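PDB 4RD8: DUF5636 domain-containing protein, which is of unknown function, an all-helical protein of Legionella pneumophila that belongs to the uncharacterised DUF5636 family. Local coordinates for residues A[12-17]-A[23-28]; A[32-37]-A[181-186]; A[150-155]-A[159-164]; A[42-47]-A[135-140]. The protein carries 3 engineered substitutions. All blocks are in the same frame, centred on the assembly; numbering follows the deposited sequence.

Contact 1 (A[12-17]-A[23-28])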
loop_
_atom_site.group_PDB
_atom_site.type_symbol
_atom_site.label_atom_id
_atom_site.label_comp_id
_atom_site.label_asym_id
_atom_site.label_seq_id
_atom_site.Cartn_x
_atom_site.Cartn_y
_atom_site.Cartn_z
ATOM N N PRO A 12 14.066 4.428 13.680
ATOM C CA PRO A 12 13.091 5.195 14.465
ATOM C C PRO A 12 11.733 4.491 14.496
ATOM O O PRO A 12 10.884 4.822 15.323
ATOM C CB PRO A 12 12.988 6.524 13.700
ATOM C CG PRO A 12 14.205 6.571 12.818
ATOM C CD PRO A 12 14.469 5.150 12.461
ATOM N N ILE A 13 11.543 3.544 13.577
ATOM C CA ILE A 13 10.409 2.615 13.570
ATOM C C ILE A 13 10.178 1.984 14.948
ATOM O O ILE A 13 9.036 1.743 15.353
ATOM C CB ILE A 13 10.658 1.495 12.507
ATOM C CG1 ILE A 13 10.154 1.932 11.135
ATOM C CG2 ILE A 13 10.034 0.171 12.895
ATOM C CD1 ILE A 13 11.248 1.999 10.115
ATOM N N LYS A 14 11.267 1.730 15.670
ATOM C CA LYS A 14 11.191 1.107 16.990
ATOM C C LYS A 14 10.398 1.942 17.994
ATOM O O LYS A 14 9.874 1.407 18.966
ATOM C CB LYS A 14 12.597 0.818 17.535
ATOM C CG LYS A 14 13.418 -0.108 16.657
ATOM C CD LYS A 14 14.745 -0.485 17.319
ATOM C CE LYS A 14 14.527 -1.372 18.538
ATOM N NZ LYS A 14 15.786 -2.022 19.004
ATOM N N ARG A 15 10.306 3.247 17.760
ATOM C CA ARG A 15 9.526 4.108 18.650
ATOM C C ARG A 15 8.060 3.690 18.693
ATOM O O ARG A 15 7.381 3.909 19.694
ATOM C CB ARG A 15 9.611 5.570 18.217
ATOM C CG ARG A 15 11.006 6.185 18.284
ATOM C CD ARG A 15 10.938 7.628 17.812
ATOM N NE ARG A 15 12.229 8.158 17.383
ATOM C CZ ARG A 15 12.369 9.221 16.598
ATOM N NH1 ARG A 15 11.297 9.866 16.156
ATOM N NH2 ARG A 15 13.578 9.634 16.251
ATOM N N ALA A 16 7.579 3.105 17.597
ATOM C CA ALA A 16 6.173 2.705 17.492
ATOM C C ALA A 16 5.936 1.288 17.989
ATOM O O ALA A 16 4.803 0.801 17.963
ATOM C CB ALA A 16 5.687 2.829 16.048
ATOM N N LEU A 17 6.994 0.618 18.433
ATOM C CA LEU A 17 6.893 -0.801 18.775
ATOM C C LEU A 17 7.006 -1.071 20.273
ATOM O O LEU A 17 7.691 -0.347 21.006
ATOM C CB LEU A 17 7.953 -1.620 18.029
ATOM C CG LEU A 17 7.939 -1.504 16.501
ATOM C CD1 LEU A 17 9.017 -2.385 15.869
ATOM C CD2 LEU A 17 6.567 -1.849 15.909
ATOM N N GLN A 23 11.217 -6.573 20.015
ATOM C CA GLN A 23 12.374 -7.455 20.140
ATOM C C GLN A 23 12.583 -8.300 18.892
ATOM O O GLN A 23 13.494 -9.138 18.844
ATOM C CB GLN A 23 12.229 -8.373 21.358
ATOM C CG GLN A 23 11.989 -7.642 22.684
ATOM C CD GLN A 23 13.023 -6.558 22.975
ATOM O OE1 GLN A 23 14.191 -6.671 22.590
ATOM N NE2 GLN A 23 12.595 -5.504 23.666
ATOM N N ASN A 24 11.729 -8.082 17.899
ATOM C CA ASN A 24 11.749 -8.871 16.679
ATOM C C ASN A 24 12.614 -8.176 15.633
ATOM O O ASN A 24 12.117 -7.383 14.841
ATOM C CB ASN A 24 10.315 -9.058 16.167
ATOM C CG ASN A 24 10.210 -10.097 15.070
ATOM O OD1 ASN A 24 11.062 -10.171 14.189
ATOM N ND2 ASN A 24 9.148 -10.904 15.113
ATOM N N GLU A 25 13.909 -8.473 15.635
ATOM C CA GLU A 25 14.830 -7.811 14.712
ATOM C C GLU A 25 14.495 -8.013 13.225
ATOM O O GLU A 25 14.593 -7.064 12.442
ATOM C CB GLU A 25 16.288 -8.180 15.017
ATOM C CG GLU A 25 16.748 -7.785 16.430
ATOM C CD GLU A 25 16.786 -6.272 16.668
ATOM O OE1 GLU A 25 16.664 -5.485 15.702
ATOM O OE2 GLU A 25 16.949 -5.864 17.841
ATOM N N PRO A 26 14.104 -9.240 12.822
ATOM C CA PRO A 26 13.759 -9.368 11.400
ATOM C C PRO A 26 12.570 -8.492 11.007
ATOM O O PRO A 26 12.570 -7.933 9.905
ATOM C CB PRO A 26 13.416 -10.853 11.261
ATOM C CG PRO A 26 14.292 -11.519 12.301
ATOM C CD PRO A 26 14.230 -10.563 13.473
ATOM N N PHE A 27 11.585 -8.360 11.892
ATOM C CA PHE A 27 10.444 -7.498 11.609
ATOM C C PHE A 27 10.890 -6.050 11.468
ATOM O O PHE A 27 10.481 -5.353 10.534
ATOM C CB PHE A 27 9.392 -7.606 12.704
ATOM C CG PHE A 27 8.245 -6.649 12.536
ATOM C CD1 PHE A 27 7.303 -6.841 11.531
ATOM C CD2 PHE A 27 8.098 -5.565 13.388
ATOM C CE1 PHE A 27 6.231 -5.973 11.383
ATOM C CE2 PHE A 27 7.041 -4.683 13.240
ATOM C CZ PHE A 27 6.101 -4.884 12.238
ATOM N N ILE A 28 11.725 -5.605 12.404
ATOM C CA ILE A 28 12.209 -4.233 12.409
ATOM C C ILE A 28 12.974 -3.956 11.125
ATOM O O ILE A 28 12.824 -2.894 10.526
ATOM C CB ILE A 28 13.116 -3.955 13.636
ATOM C CG1 ILE A 28 12.297 -4.026 14.927
ATOM C CG2 ILE A 28 13.786 -2.593 13.518
ATOM C CD1 ILE A 28 13.144 -4.078 16.205
#

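Contact 2 (A[32-37]-A[181-186])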
loop_
_atom_site.group_PDB
_atom_site.type_symbol
_atom_site.label_atom_id
_atom_site.label_comp_id
_atom_site.label_asym_id
_atom_site.label_seq_id
_atom_site.Cartn_x
_atom_site.Cartn_y
_atom_site.Cartn_z
ATOM N N THR A 32 12.088 -1.234 8.213
ATOM C CA THR A 32 13.089 -0.236 7.899
ATOM C C THR A 32 13.326 -0.194 6.396
ATOM O O THR A 32 13.435 0.884 5.810
ATOM C CB THR A 32 14.392 -0.530 8.644
ATOM O OG1 THR A 32 14.132 -0.497 10.051
ATOM C CG2 THR A 32 15.460 0.489 8.295
ATOM N N LYS A 33 13.378 -1.367 5.767
ATOM C CA LYS A 33 13.560 -1.439 4.318
ATOM C C LYS A 33 12.379 -0.787 3.581
ATOM O O LYS A 33 12.582 -0.033 2.622
ATOM C CB LYS A 33 13.765 -2.895 3.878
ATOM C CG LYS A 33 15.043 -3.531 4.422
ATOM C CD LYS A 33 16.285 -2.887 3.841
ATOM C CE LYS A 33 16.519 -3.307 2.399
ATOM N NZ LYS A 33 17.034 -4.700 2.300
ATOM N N ILE A 34 11.163 -1.061 4.043
ATOM C CA ILE A 34 9.960 -0.462 3.458
ATOM C C ILE A 34 9.986 1.054 3.597
ATOM O O ILE A 34 9.714 1.775 2.638
ATOM C CB ILE A 34 8.683 -1.044 4.088
ATOM C CG1 ILE A 34 8.523 -2.493 3.635
ATOM C CG2 ILE A 34 7.457 -0.224 3.707
ATOM C CD1 ILE A 34 7.366 -3.212 4.298
ATOM N N GLU A 35 10.340 1.534 4.785
ATOM C CA GLU A 35 10.379 2.970 5.043
ATOM C C GLU A 35 11.393 3.625 4.118
ATOM O O GLU A 35 11.133 4.677 3.541
ATOM C CB GLU A 35 10.750 3.244 6.505
ATOM C CG GLU A 35 10.567 4.683 6.937
ATOM C CD GLU A 35 11.246 4.975 8.258
ATOM O OE1 GLU A 35 12.360 4.448 8.475
ATOM O OE2 GLU A 35 10.670 5.726 9.079
ATOM N N ASN A 36 12.547 2.985 3.964
ATOM C CA ASN A 36 13.614 3.543 3.148
ATOM C C ASN A 36 13.270 3.538 1.661
ATOM O O ASN A 36 13.741 4.389 0.911
ATOM C CB ASN A 36 14.927 2.792 3.398
ATOM C CG ASN A 36 15.562 3.155 4.727
ATOM O OD1 ASN A 36 15.257 4.197 5.310
ATOM N ND2 ASN A 36 16.461 2.300 5.207
ATOM N N TYR A 37 12.457 2.569 1.253
ATOM C CA TYR A 37 12.008 2.450 -0.129
ATOM C C TYR A 37 10.978 3.540 -0.448
ATOM O O TYR A 37 11.135 4.296 -1.402
ATOM C CB TYR A 37 11.443 1.040 -0.388
ATOM C CG TYR A 37 10.648 0.920 -1.678
ATOM C CD1 TYR A 37 11.268 1.036 -2.916
ATOM C CD2 TYR A 37 9.278 0.702 -1.649
ATOM C CE1 TYR A 37 10.540 0.934 -4.095
ATOM C CE2 TYR A 37 8.542 0.603 -2.814
ATOM C CZ TYR A 37 9.176 0.714 -4.033
ATOM O OH TYR A 37 8.443 0.619 -5.189
ATOM N N ASP A 181 1.155 4.106 10.712
ATOM C CA ASP A 181 1.413 5.518 10.408
ATOM C C ASP A 181 2.819 5.783 9.851
ATOM O O ASP A 181 2.982 6.475 8.843
ATOM C CB ASP A 181 1.251 6.375 11.665
ATOM C CG ASP A 181 -0.181 6.433 12.172
ATOM O OD1 ASP A 181 -1.117 6.063 11.426
ATOM O OD2 ASP A 181 -0.367 6.885 13.327
ATOM N N VAL A 182 3.836 5.263 10.533
ATOM C CA VAL A 182 5.228 5.575 10.188
ATOM C C VAL A 182 5.598 5.067 8.799
ATOM O O VAL A 182 6.419 5.680 8.085
ATOM C CB VAL A 182 6.204 5.019 11.256
ATOM C CG1 VAL A 182 7.639 5.127 10.799
ATOM C CG2 VAL A 182 6.023 5.776 12.561
ATOM N N LEU A 183 4.975 3.962 8.400
ATOM C CA LEU A 183 5.280 3.347 7.116
ATOM C C LEU A 183 4.464 3.914 5.963
ATOM O O LEU A 183 5.026 4.275 4.934
ATOM C CB LEU A 183 5.079 1.832 7.172
ATOM C CG LEU A 183 6.081 1.114 8.079
ATOM C CD1 LEU A 183 5.931 -0.389 7.915
ATOM C CD2 LEU A 183 7.511 1.567 7.785
ATOM N N ILE A 184 3.149 4.000 6.137
ATOM C CA ILE A 184 2.273 4.262 5.001
ATOM C C ILE A 184 1.177 5.275 5.275
ATOM O O ILE A 184 0.301 5.477 4.440
ATOM C CB ILE A 184 1.615 2.957 4.489
ATOM C CG1 ILE A 184 0.781 2.322 5.612
ATOM C CG2 ILE A 184 2.675 1.992 3.922
ATOM C CD1 ILE A 184 -0.037 1.137 5.186
ATOM N N ASP A 185 1.195 5.909 6.447
ATOM C CA ASP A 185 0.173 6.915 6.745
ATOM C C ASP A 185 0.801 8.145 7.416
ATOM O O ASP A 185 0.204 8.754 8.307
ATOM C CB ASP A 185 -0.934 6.307 7.622
ATOM C CG ASP A 185 -2.329 6.692 7.171
ATOM O OD1 ASP A 185 -2.463 7.421 6.171
ATOM O OD2 ASP A 185 -3.306 6.248 7.815
ATOM N N LYS A 186 2.005 8.501 6.963
ATOM C CA LYS A 186 2.788 9.581 7.585
ATOM C C LYS A 186 2.496 10.916 6.915
ATOM O O LYS A 186 3.307 11.437 6.146
ATOM C CB LYS A 186 4.293 9.282 7.515
ATOM C CG LYS A 186 5.141 10.019 8.553
ATOM C CD LYS A 186 4.732 9.616 9.980
ATOM C CE LYS A 186 5.608 10.282 11.041
ATOM N NZ LYS A 186 5.340 11.739 11.201
HETATM O O HOH W 1 8.595 7.167 8.449
#

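Contact 3 (A[150-155]-A[159-164])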
loop_
_atom_site.group_PDB
_atom_site.type_symbol
_atom_site.label_atom_id
_atom_site.label_comp_id
_atom_site.label_asym_id
_atom_site.label_seq_id
_atom_site.Cartn_x
_atom_site.Cartn_y
_atom_site.Cartn_z
ATOM N N GLU A 150 14.696 -8.902 2.324
ATOM C CA GLU A 150 15.585 -9.877 2.949
ATOM C C GLU A 150 15.263 -11.301 2.489
ATOM O O GLU A 150 15.430 -12.265 3.239
ATOM C CB GLU A 150 15.521 -9.761 4.475
ATOM C CG GLU A 150 15.639 -8.313 4.974
ATOM C CD GLU A 150 17.001 -7.707 4.706
ATOM O OE1 GLU A 150 18.019 -8.415 4.872
ATOM O OE2 GLU A 150 17.059 -6.515 4.336
ATOM N N ASN A 151 14.806 -11.405 1.242
ATOM C CA ASN A 151 14.527 -12.689 0.600
ATOM C C ASN A 151 13.440 -13.521 1.277
ATOM O O ASN A 151 13.465 -14.758 1.199
ATOM C CB ASN A 151 15.806 -13.516 0.447
ATOM C CG ASN A 151 15.721 -14.496 -0.702
ATOM O OD1 ASN A 151 14.929 -14.311 -1.628
ATOM N ND2 ASN A 151 16.520 -15.550 -0.644
ATOM N N ILE A 152 12.497 -12.863 1.945
ATOM C CA ILE A 152 11.313 -13.572 2.424
ATOM C C ILE A 152 10.511 -13.980 1.186
ATOM O O ILE A 152 10.603 -13.320 0.145
ATOM C CB ILE A 152 10.434 -12.743 3.402
ATOM C CG1 ILE A 152 9.802 -11.534 2.711
ATOM C CG2 ILE A 152 11.243 -12.308 4.615
ATOM C CD1 ILE A 152 8.706 -10.874 3.550
ATOM N N PRO A 153 9.758 -15.083 1.275
ATOM C CA PRO A 153 8.904 -15.439 0.136
ATOM C C PRO A 153 7.849 -14.368 -0.102
ATOM O O PRO A 153 7.324 -13.790 0.859
ATOM C CB PRO A 153 8.224 -16.729 0.603
ATOM C CG PRO A 153 9.208 -17.336 1.565
ATOM C CD PRO A 153 9.793 -16.148 2.298
ATOM N N THR A 154 7.536 -14.105 -1.365
ATOM C CA THR A 154 6.578 -13.054 -1.689
ATOM C C THR A 154 5.233 -13.338 -1.017
ATOM O O THR A 154 4.587 -12.432 -0.496
ATOM C CB THR A 154 6.410 -12.922 -3.216
ATOM O OG1 THR A 154 7.662 -12.515 -3.790
ATOM C CG2 THR A 154 5.333 -11.895 -3.556
ATOM N N SER A 155 4.855 -14.611 -0.980
ATOM C CA SER A 155 3.566 -15.019 -0.427
ATOM C C SER A 155 3.487 -14.833 1.091
ATOM O O SER A 155 2.416 -14.999 1.678
ATOM C CB SER A 155 3.276 -16.476 -0.782
ATOM O OG SER A 155 4.193 -17.345 -0.141
ATOM N N ASP A 159 1.631 -12.021 6.031
ATOM C CA ASP A 159 1.805 -12.559 7.376
ATOM C C ASP A 159 2.982 -11.939 8.139
ATOM O O ASP A 159 2.874 -11.668 9.335
ATOM C CB ASP A 159 1.988 -14.081 7.341
ATOM C CG ASP A 159 0.718 -14.820 6.952
ATOM O OD1 ASP A 159 -0.353 -14.191 6.866
ATOM O OD2 ASP A 159 0.793 -16.047 6.744
ATOM N N ARG A 160 4.108 -11.742 7.459
ATOM C CA ARG A 160 5.325 -11.296 8.145
ATOM C C ARG A 160 5.375 -9.796 8.422
ATOM O O ARG A 160 6.126 -9.343 9.289
ATOM C CB ARG A 160 6.567 -11.692 7.352
ATOM C CG ARG A 160 6.857 -13.172 7.377
ATOM C CD ARG A 160 8.195 -13.450 6.744
ATOM N NE ARG A 160 8.426 -14.884 6.600
ATOM C CZ ARG A 160 9.622 -15.461 6.674
ATOM N NH1 ARG A 160 10.700 -14.727 6.906
ATOM N NH2 ARG A 160 9.733 -16.774 6.522
ATOM N N ILE A 161 4.616 -9.025 7.653
ATOM C CA ILE A 161 4.657 -7.572 7.796
ATOM C C ILE A 161 3.284 -6.931 8.027
ATOM O O ILE A 161 3.009 -6.384 9.105
ATOM C CB ILE A 161 5.347 -6.900 6.580
ATOM C CG1 ILE A 161 6.701 -7.574 6.277
ATOM C CG2 ILE A 161 5.567 -5.432 6.863
ATOM C CD1 ILE A 161 7.246 -7.241 4.877
ATOM N N TYR A 162 2.422 -6.995 7.019
ATOM C CA TYR A 162 1.129 -6.301 7.062
ATOM C C TYR A 162 0.280 -6.635 8.287
ATOM O O TYR A 162 -0.184 -5.743 8.986
ATOM C CB TYR A 162 0.345 -6.607 5.793
ATOM C CG TYR A 162 -0.997 -5.904 5.674
ATOM C CD1 TYR A 162 -1.078 -4.597 5.205
ATOM C CD2 TYR A 162 -2.170 -6.559 5.978
ATOM C CE1 TYR A 162 -2.313 -3.960 5.056
ATOM C CE2 TYR A 162 -3.414 -5.928 5.843
ATOM C CZ TYR A 162 -3.469 -4.624 5.378
ATOM O OH TYR A 162 -4.706 -4.015 5.237
ATOM N N LYS A 163 0.069 -7.917 8.558
ATOM C CA LYS A 163 -0.782 -8.302 9.687
ATOM C C LYS A 163 -0.264 -7.778 11.001
ATOM O O LYS A 163 -1.047 -7.456 11.890
ATOM C CB LYS A 163 -0.963 -9.826 9.777
ATOM C CG LYS A 163 -1.757 -10.433 8.618
ATOM C CD LYS A 163 -1.941 -11.938 8.846
ATOM C CE LYS A 163 -2.813 -12.577 7.794
ATOM N NZ LYS A 163 -2.932 -14.045 8.057
ATOM N N LYS A 164 1.053 -7.679 11.125
ATOM C CA LYS A 164 1.635 -7.237 12.378
ATOM C C LYS A 164 1.403 -5.759 12.612
ATOM O O LYS A 164 1.486 -5.300 13.751
ATOM C CB LYS A 164 3.125 -7.622 12.468
ATOM C CG LYS A 164 3.320 -9.129 12.292
ATOM C CD LYS A 164 4.720 -9.632 12.648
ATOM C CE LYS A 164 4.810 -11.140 12.418
ATOM N NZ LYS A 164 6.120 -11.740 12.831
HETATM O O HOH W 2 1.364 -13.927 4.033
#

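Contact 4 (A[42-47]-A[135-140])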
loop_
_atom_site.group_PDB
_atom_site.type_symbol
_atom_site.label_atom_id
_atom_site.label_comp_id
_atom_site.label_asym_id
_atom_site.label_seq_id
_atom_site.Cartn_x
_atom_site.Cartn_y
_atom_site.Cartn_z
ATOM N N GLU A 42 12.660 8.023 -6.577
ATOM C CA GLU A 42 13.303 7.379 -7.725
ATOM C C GLU A 42 12.978 5.888 -7.798
ATOM O O GLU A 42 12.624 5.375 -8.860
ATOM C CB GLU A 42 14.823 7.566 -7.678
ATOM C CG GLU A 42 15.566 6.853 -8.790
ATOM C CD GLU A 42 17.063 7.117 -8.771
ATOM O OE1 GLU A 42 17.466 8.283 -8.585
ATOM O OE2 GLU A 42 17.841 6.155 -8.948
ATOM N N ALA A 43 13.101 5.197 -6.667
ATOM C CA ALA A 43 12.788 3.774 -6.608
ATOM C C ALA A 43 11.280 3.506 -6.764
ATOM O O ALA A 43 10.877 2.599 -7.493
ATOM C CB ALA A 43 13.309 3.175 -5.306
ATOM N N VAL A 44 10.456 4.288 -6.075
ATOM C CA VAL A 44 9.007 4.128 -6.160
ATOM C C VAL A 44 8.499 4.284 -7.596
ATOM O O VAL A 44 7.649 3.514 -8.037
ATOM C CB VAL A 44 8.267 5.104 -5.210
ATOM C CG1 VAL A 44 6.773 5.115 -5.509
ATOM C CG2 VAL A 44 8.501 4.712 -3.743
ATOM N N ASN A 45 9.027 5.272 -8.318
ATOM C CA ASN A 45 8.635 5.498 -9.711
ATOM C C ASN A 45 8.816 4.254 -10.574
ATOM O O ASN A 45 8.025 3.999 -11.489
ATOM C CB ASN A 45 9.413 6.671 -10.328
ATOM C CG ASN A 45 8.841 8.020 -9.938
ATOM O OD1 ASN A 45 7.703 8.105 -9.462
ATOM N ND2 ASN A 45 9.616 9.086 -10.156
ATOM N N GLU A 46 9.861 3.484 -10.283
ATOM C CA GLU A 46 10.146 2.279 -11.053
ATOM C C GLU A 46 8.995 1.279 -10.938
ATOM O O GLU A 46 8.586 0.689 -11.934
ATOM C CB GLU A 46 11.478 1.657 -10.624
ATOM C CG GLU A 46 12.686 2.554 -10.911
ATOM C CD GLU A 46 14.011 1.920 -10.530
ATOM O OE1 GLU A 46 13.999 0.963 -9.733
ATOM O OE2 GLU A 46 15.066 2.377 -11.031
ATOM N N GLN A 47 8.468 1.098 -9.730
ATOM C CA GLN A 47 7.311 0.221 -9.543
ATOM C C GLN A 47 5.998 0.834 -10.050
ATOM O O GLN A 47 5.100 0.111 -10.469
ATOM C CB GLN A 47 7.191 -0.259 -8.088
ATOM C CG GLN A 47 8.108 -1.434 -7.754
ATOM C CD GLN A 47 9.581 -1.079 -7.890
ATOM O OE1 GLN A 47 10.057 -0.145 -7.247
ATOM N NE2 GLN A 47 10.300 -1.806 -8.745
ATOM N N TRP A 135 1.005 -0.893 -0.955
ATOM C CA TRP A 135 1.340 -2.299 -0.804
ATOM C C TRP A 135 1.708 -2.964 -2.124
ATOM O O TRP A 135 2.663 -3.737 -2.177
ATOM C CB TRP A 135 0.265 -3.049 0.014
ATOM C CG TRP A 135 0.485 -2.716 1.450
ATOM C CD1 TRP A 135 -0.155 -1.763 2.186
ATOM C CD2 TRP A 135 1.512 -3.263 2.296
ATOM N NE1 TRP A 135 0.384 -1.712 3.456
ATOM C CE2 TRP A 135 1.409 -2.611 3.542
ATOM C CE3 TRP A 135 2.494 -4.241 2.116
ATOM C CZ2 TRP A 135 2.252 -2.928 4.617
ATOM C CZ3 TRP A 135 3.330 -4.550 3.183
ATOM C CH2 TRP A 135 3.204 -3.890 4.418
ATOM N N CYS A 136 0.993 -2.642 -3.201
ATOM C CA CYS A 136 1.385 -3.168 -4.507
ATOM C C CYS A 136 2.805 -2.739 -4.881
ATOM O O CYS A 136 3.535 -3.515 -5.467
ATOM C CB CYS A 136 0.409 -2.758 -5.618
ATOM S SG CYS A 136 -1.208 -3.527 -5.469
ATOM N N LEU A 137 3.186 -1.502 -4.559
ATOM C CA LEU A 137 4.535 -1.030 -4.896
ATOM C C LEU A 137 5.595 -1.823 -4.114
ATOM O O LEU A 137 6.618 -2.237 -4.671
ATOM C CB LEU A 137 4.669 0.477 -4.627
ATOM C CG LEU A 137 3.751 1.371 -5.475
ATOM C CD1 LEU A 137 3.855 2.821 -5.009
ATOM C CD2 LEU A 137 4.097 1.269 -6.970
ATOM N N ILE A 138 5.339 -2.020 -2.827
ATOM C CA ILE A 138 6.188 -2.843 -1.967
ATOM C C ILE A 138 6.326 -4.269 -2.503
ATOM O O ILE A 138 7.440 -4.798 -2.594
ATOM C CB ILE A 138 5.628 -2.873 -0.543
ATOM C CG1 ILE A 138 5.894 -1.533 0.129
ATOM C CG2 ILE A 138 6.260 -3.992 0.289
ATOM C CD1 ILE A 138 4.910 -1.250 1.243
ATOM N N ILE A 139 5.203 -4.879 -2.869
ATOM C CA ILE A 139 5.211 -6.241 -3.406
ATOM C C ILE A 139 5.945 -6.322 -4.740
ATOM O O ILE A 139 6.771 -7.203 -4.929
ATOM C CB ILE A 139 3.782 -6.800 -3.551
ATOM C CG1 ILE A 139 3.124 -6.870 -2.174
ATOM C CG2 ILE A 139 3.789 -8.173 -4.238
ATOM C CD1 ILE A 139 1.586 -6.785 -2.215
ATOM N N LEU A 140 5.644 -5.412 -5.666
ATOM C CA LEU A 140 6.366 -5.366 -6.941
ATOM C C LEU A 140 7.867 -5.139 -6.755
ATOM O O LEU A 140 8.673 -5.720 -7.476
ATOM C CB LEU A 140 5.780 -4.293 -7.867
ATOM C CG LEU A 140 4.349 -4.548 -8.363
ATOM C CD1 LEU A 140 3.811 -3.302 -9.066
ATOM C CD2 LEU A 140 4.306 -5.729 -9.318
#

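Contact 1 (A[12-17]-A[23-28])
The ring of Phe27 meets Leu17 at its edge: CD2 of Leu17 lies near the ring plane, 3.9 Å from Phe27 CE2. The other methyl, Leu17 CD1, wedges between that ring and the neighbouring side chain, reaching Ile28 CG1 at 3.8 Å. With CG of Phe27 anti to the backbone N (chi1 175°), the ring swings along the helix flank to where Leu17 can reach it. Leu21 of helix 19-22 and Lys164 also touch the Phe27 side chain.

Nearer the surface, the aliphatic part of Lys14 runs across Ile28 at about a right angle, and Lys14 CE sits 3.8 Å from Ile28 CD1. Its ammonium NZ ends 4.2 Å from Glu25 OE2, too far for a salt bridge.

Segment 12-17, a 3-10 turn and the residue after it, lies back against the first turn of helix 25-38, with helix 19-22 between them in the chain. Asn24 is the N-cap of the longer helix: its OD1 accepts from Phe27 N at 3.0 Å, the donor standing above the carbonyl plane. No hydrogen bond crosses between the segments, so the direct contact is mainly apolar, while the Lys14 and Glu25 charges probably add a weak attraction at the rim.

Contact 2 (A[32-37]-A[181-186])
Glu35 and Leu183 bring two helices of this all-helical fold together, 25-38 and the short 179-184, with their CA atoms 5.5 Å apart. The tight apolar part is made by Leu183, which points its CD2 methyl at the backbone side of the other helix, 3.9 Å from Glu35 CB and 4.1 Å from Glu35 N, so it rests on the helix surface itself. Ile34 approaches the same methyl more loosely, its CG2 4.5 Å from Leu183 CD2, and turns also to Ile138 of helix 130-144. Cys31, one turn before Glu35, is another neighbour of Leu183.

The carboxylate side of the contact is polar and bridged by water. Glu35 has CG anti to its own N (chi1 -169°) and stays extended beyond it, which carries the carboxylate along the flank to Val182. There Glu35 OE2 lies 3.5 Å from Val182 CG1, an oxygen against a methyl with no direct polar bond between the two segments. A water supplies the link instead. Ile13, from the N-terminal turn, packs against both Glu35 and Val182; both residues are buried, and one ordered water lies between them. That water donates one hydrogen to Glu35 OE2 at 2.6 Å and the other to the carbonyl oxygen Val182 O at 2.7 Å.

Contact 3 (A[150-155]-A[159-164])
Ile152 and Arg160 lie antiparallel alongside each other. The CG2 methyl of Ile152 is 3.4 Å from Arg160 NH1, oblique to the guanidinium, and 3.9 Å from Arg160 CD. Pro153 comes over one face of the same group, its CD 4.3 Å from Arg160 NH2 and offset toward the rim. Deeper in, Ile152 CD1 meets Ile161 CD1 at 4.1 Å. A chi1 of 66° sends the CG1 arm of Ile152, ending in CD1, toward Ile161 and the CD of Arg160, while CG2 faces NH1.

In the next shell, Arg160 NH2 forms a salt bridge with Glu156, one turn earlier, and Arg142 NE of helix 130-144 donates to Ile152 O; these two bonds position the touching groups. A water joins the two segments, donating to Ser155 O at 2.8 Å and accepting from Asp159 N. Within the helical segment, Lys163 NZ, one turn on, makes a 2.8 Å salt bridge to Asp159 OD1.

The loop that leads into helix 157-162 thus folds back over that helix, which carries a wider pi-type turn at 159-162. Between the segments the direct contacts are van der Waals. Arg160 offers its CD methylene and the guanidinium to apolar carbons, while its charge is probably balanced by Glu156.

Contact 4 (A[42-47]-A[135-140])
The backbones of 42-47 and 135-140 are helical and run nearly perpendicular, at 91° between their directions, with the axes approaching to 9.4 Å; the nearest CA atoms, those of Gln47 and Leu137, are 5.6 Å apart. At this close point Gln47 lies against the other helix with its aliphatic carbons. Gln47 CB sits 3.6 Å from Leu137 CD2, and Gln47 CG rests 3.5 Å from the carbonyl oxygen Leu137 O. The same CG also packs on the next turn of the helix, 3.7 Å from Leu140 CB. A bend at chi2 (63°) turns the Gln47 chain after CG away from Leu137, so the methylenes make the contact.

Leu137 divides its two methyls between two residues one turn apart: CD2 takes Gln47, and CD1 meets Val44 CG1 at 3.7 Å. Leu140 CD1 adds a looser touch on Gln47 O. All four residues are buried, and no hydrogen bond crosses between the two segments.

Tyr37 of helix 25-38 packs against Val44 and Leu137, and Ile34 of that helix meets Ile138. Other residues of 135-140 face elsewhere: Cys136 and Ile139 pack on helix 69-85, while Trp135 also reaches helix 157-162.

Overall arrangement
Contacts 2 and 4 lie nearer the centre of the chain, and the residues that touch are all buried, whereas contacts 1 and 3 sit farther out and mix buried apolar groups with charged side chains at the surface. The two inner contacts differ in chemistry: contact 2 has a buried carboxylate bridged by water, while contact 4 is carbon packing with no bond across. Contacts 1 and 2 share helix 25-38, which also meets the others: Phe27 packs on Arg160 and Lys164 of contact 3, Lys33 bridges to Glu150, and Tyr37 touches contact 4. Contacts 1 and 3 close short loops; contacts 2 and 4 join distant parts of the sequence, with contacts 3 and 4 both nested inside contact 2.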